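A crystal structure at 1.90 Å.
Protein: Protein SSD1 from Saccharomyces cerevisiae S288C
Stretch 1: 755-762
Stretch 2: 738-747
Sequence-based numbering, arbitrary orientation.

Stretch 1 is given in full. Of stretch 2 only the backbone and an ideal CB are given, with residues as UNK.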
# COMPACT_ATOMS: atom_id res chain seq x y z
N ILE A 755 6.83 4.55 -9.44
CA ILE A 755 7.08 5.59 -8.45
C ILE A 755 6.57 6.92 -8.97
O ILE A 755 6.43 7.15 -10.17
CB ILE A 755 8.58 5.71 -8.07
CG1 ILE A 755 9.43 6.06 -9.30
CG2 ILE A 755 9.05 4.43 -7.39
CD1 ILE A 755 10.91 6.26 -8.98
N GLU A 756 6.27 7.80 -8.02
CA GLU A 756 5.83 9.16 -8.26
C GLU A 756 6.64 10.05 -7.33
O GLU A 756 6.68 9.80 -6.12
CB GLU A 756 4.33 9.31 -8.00
CG GLU A 756 3.80 10.73 -8.14
CD GLU A 756 2.49 10.96 -7.40
OE1 GLU A 756 2.17 10.19 -6.47
OE2 GLU A 756 1.77 11.91 -7.77
N LYS A 757 7.31 11.06 -7.89
CA LYS A 757 8.21 11.90 -7.12
C LYS A 757 8.09 13.34 -7.60
O LYS A 757 7.50 13.63 -8.64
CB LYS A 757 9.66 11.41 -7.22
CG LYS A 757 9.89 10.06 -6.57
CD LYS A 757 9.98 10.18 -5.06
CE LYS A 757 9.58 8.88 -4.37
NZ LYS A 757 8.14 8.88 -3.98
N ARG A 758 8.69 14.25 -6.84
CA ARG A 758 8.52 15.68 -7.04
C ARG A 758 9.85 16.35 -7.37
O ARG A 758 10.82 16.22 -6.62
CB ARG A 758 7.90 16.32 -5.80
CG ARG A 758 7.75 17.83 -5.87
CD ARG A 758 6.80 18.33 -4.79
NE ARG A 758 5.47 17.76 -4.99
CZ ARG A 758 4.53 17.69 -4.05
NH1 ARG A 758 4.77 18.15 -2.83
NH2 ARG A 758 3.36 17.15 -4.34
N VAL A 759 9.87 17.08 -8.48
CA VAL A 759 11.00 17.93 -8.84
C VAL A 759 10.82 19.28 -8.17
O VAL A 759 9.77 19.92 -8.30
CB VAL A 759 11.10 18.09 -10.37
CG1 VAL A 759 12.23 19.05 -10.73
CG2 VAL A 759 11.30 16.73 -11.04
N HIS A 760 11.83 19.71 -7.42
CA HIS A 760 11.79 20.97 -6.69
C HIS A 760 12.65 22.01 -7.40
O HIS A 760 13.82 21.76 -7.71
CB HIS A 760 12.28 20.77 -5.25
CG HIS A 760 11.39 19.88 -4.45
ND1 HIS A 760 10.26 20.34 -3.81
CD2 HIS A 760 11.45 18.55 -4.21
CE1 HIS A 760 9.67 19.33 -3.19
NE2 HIS A 760 10.37 18.24 -3.41
N GLY A 761 12.07 23.19 -7.63
CA GLY A 761 12.82 24.25 -8.29
C GLY A 761 14.06 24.65 -7.52
O GLY A 761 15.09 24.98 -8.12
N ASP A 762 13.99 24.64 -6.19
CA ASP A 762 15.13 25.05 -5.37
C ASP A 762 16.23 23.99 -5.31
O ASP A 762 17.17 24.15 -4.53
CB ASP A 762 14.66 25.40 -3.96
CG ASP A 762 14.09 24.21 -3.21
OD1 ASP A 762 14.27 23.06 -3.67
OD2 ASP A 762 13.44 24.43 -2.16
N UNK A 738 4.84 14.11 -16.60
CA UNK A 738 4.43 15.11 -15.62
C UNK A 738 2.98 14.86 -15.24
O UNK A 738 2.10 14.77 -16.10
CB UNK A 738 4.61 16.53 -16.16
N UNK A 739 2.73 14.75 -13.93
CA UNK A 739 1.39 14.46 -13.42
C UNK A 739 0.70 15.70 -12.85
O UNK A 739 -0.51 15.87 -13.06
CB UNK A 739 1.47 13.38 -12.34
N UNK A 740 1.44 16.55 -12.15
CA UNK A 740 0.90 17.78 -11.58
C UNK A 740 1.97 18.86 -11.64
O UNK A 740 3.16 18.58 -11.45
CB UNK A 740 0.42 17.56 -10.14
N UNK A 741 1.55 20.10 -11.86
CA UNK A 741 2.44 21.25 -11.89
C UNK A 741 2.06 22.19 -10.76
O UNK A 741 0.87 22.41 -10.49
CB UNK A 741 2.38 21.96 -13.24
N UNK A 742 3.07 22.73 -10.09
CA UNK A 742 2.88 23.66 -8.99
C UNK A 742 3.71 24.91 -9.26
O UNK A 742 4.42 25.01 -10.27
CB UNK A 742 3.26 23.02 -7.65
N UNK A 743 3.63 25.86 -8.33
CA UNK A 743 4.28 27.15 -8.52
C UNK A 743 5.81 27.04 -8.55
O UNK A 743 6.47 27.81 -9.25
CB UNK A 743 3.85 28.11 -7.41
N UNK A 744 6.39 26.10 -7.79
CA UNK A 744 7.84 26.00 -7.74
C UNK A 744 8.30 24.54 -7.75
O UNK A 744 9.42 24.25 -7.32
CB UNK A 744 8.37 26.71 -6.50
N UNK A 745 7.47 23.63 -8.25
CA UNK A 745 7.78 22.21 -8.28
C UNK A 745 6.77 21.54 -9.19
O UNK A 745 5.81 22.17 -9.65
CB UNK A 745 7.76 21.60 -6.88
N UNK A 746 7.00 20.26 -9.46
CA UNK A 746 6.03 19.48 -10.22
C UNK A 746 6.27 18.01 -9.94
O UNK A 746 7.39 17.60 -9.63
CB UNK A 746 6.13 19.77 -11.72
N UNK A 747 5.21 17.22 -10.06
CA UNK A 747 5.27 15.79 -9.82
C UNK A 747 5.43 15.05 -11.14
O UNK A 747 4.82 15.41 -12.16
CB UNK A 747 4.02 15.31 -9.08

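Positions 738 to 741 and 745 to 747 are the strand arms of a hairpin; the second arm runs antiparallel to strand 755-760. Position 738 has nothing of the other strand within reach of its CB, so the contact sets no rule there; it is V738.

At 739 the CB points toward the neighbouring strand and lies 4.8 Å from E756 OE2. A polar group could answer that carboxylate, but an aliphatic chain could equally lie along it. The residue is L739, whose CD2 packs 3.4 Å from E756 OE2.

Positions 740, 741 and 743 are left free by stretch 1. They hold Q740, whose NE2 turns back to bond its own neighbour, L739 O, at 2.8 Å, then V741 and E743.

Position 742 lies in the turn with its CB pointing toward stretch 1, but nothing there comes within 5.5 Å of it. Only a long side chain could reach the guanidinium of R758, and an aromatic or a polar chain would both serve. Y742 spans the gap, bringing OH to 3.5 Å from R758 NH2.

At 744 the backbone does the work: the carbonyl O accepts from G761 N at 2.9 Å, while the CB points sideways, 5.2 Å from that same nitrogen. A small polar residue suits. In S744, OG lies 2.7 Å from a water that also accepts from D762 N at 2.9 Å, bridging the stretches.

Space is tight at 745. The ideal CB sits 3.0 Å from V759 O and 3.9 Å from R758 CG, on the face shared with R758 and H760, which favours something small such as alanine, serine or cysteine. S745 fits, its OG 3.7 Å from R758 CD.

Position 746 forms the hydrogen-bonded pair with V759: its N donates to V759 O at 3.0 Å and its O accepts from V759 N at 2.8 Å. Its CB shares a face with the V759 side chain, so any sizeable apolar group is plausible. F746, with chi1 p, slides its ring beneath the valine, and V759 CB stands 3.7 Å from the ring centroid, over the face.

Position 747 pairs with R758, whose guanidinium invites an acid, although E756 OE2 is only 4.3 Å from the CB and adds like charge. D747 takes the arginine: OD1 accepts from R758 NE at 2.6 Å in a salt bridge, and OD2 from R758 NH2 at 3.2 Å. OD2 also accepts from Y742 OH at 2.6 Å, and a water donates both to D747 OD2 and to E756 OE2, linking the two carboxylates.

Stretch 2 (738-747) VLQVYESSFD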
# COMPACT_ATOMS: atom_id res chain seq x y z
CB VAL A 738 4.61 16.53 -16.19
CG1 VAL A 738 4.13 17.57 -15.19
CG2 VAL A 738 6.06 16.77 -16.58
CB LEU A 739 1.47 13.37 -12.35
CG LEU A 739 0.16 12.74 -11.89
CD1 LEU A 739 -0.63 12.21 -13.07
CD2 LEU A 739 0.45 11.62 -10.90
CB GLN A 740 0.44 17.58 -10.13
CG GLN A 740 -0.88 16.82 -9.96
CD GLN A 740 -2.08 17.61 -10.47
OE1 GLN A 740 -2.60 18.49 -9.79
NE2 GLN A 740 -2.52 17.29 -11.67
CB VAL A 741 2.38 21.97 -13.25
CG1 VAL A 741 3.21 23.24 -13.22
CG2 VAL A 741 2.88 21.06 -14.36
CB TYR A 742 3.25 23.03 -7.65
CG TYR A 742 2.63 21.66 -7.42
CD1 TYR A 742 1.29 21.52 -7.10
CD2 TYR A 742 3.40 20.51 -7.54
CE1 TYR A 742 0.73 20.27 -6.89
CE2 TYR A 742 2.85 19.25 -7.33
CZ TYR A 742 1.51 19.14 -7.01
OH TYR A 742 0.97 17.89 -6.81
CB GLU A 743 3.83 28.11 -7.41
CG GLU A 743 4.09 27.60 -6.00
CD GLU A 743 3.86 28.67 -4.95
OE1 GLU A 743 3.35 29.75 -5.31
OE2 GLU A 743 4.20 28.42 -3.77
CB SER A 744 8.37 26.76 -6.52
OG SER A 744 9.78 26.67 -6.38
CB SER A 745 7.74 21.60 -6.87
OG SER A 745 6.46 21.74 -6.29
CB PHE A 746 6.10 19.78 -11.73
CG PHE A 746 7.46 19.54 -12.35
CD1 PHE A 746 8.45 20.51 -12.29
CD2 PHE A 746 7.72 18.37 -13.04
CE1 PHE A 746 9.69 20.30 -12.88
CE2 PHE A 746 8.96 18.15 -13.63
CZ PHE A 746 9.95 19.12 -13.55
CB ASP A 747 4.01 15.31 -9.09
CG ASP A 747 3.84 15.96 -7.74
OD1 ASP A 747 4.86 16.41 -7.17
OD2 ASP A 747 2.70 16.01 -7.23
O HOH W 1 11.35 24.96 -4.93
O HOH W 2 0.73 14.37 -8.37
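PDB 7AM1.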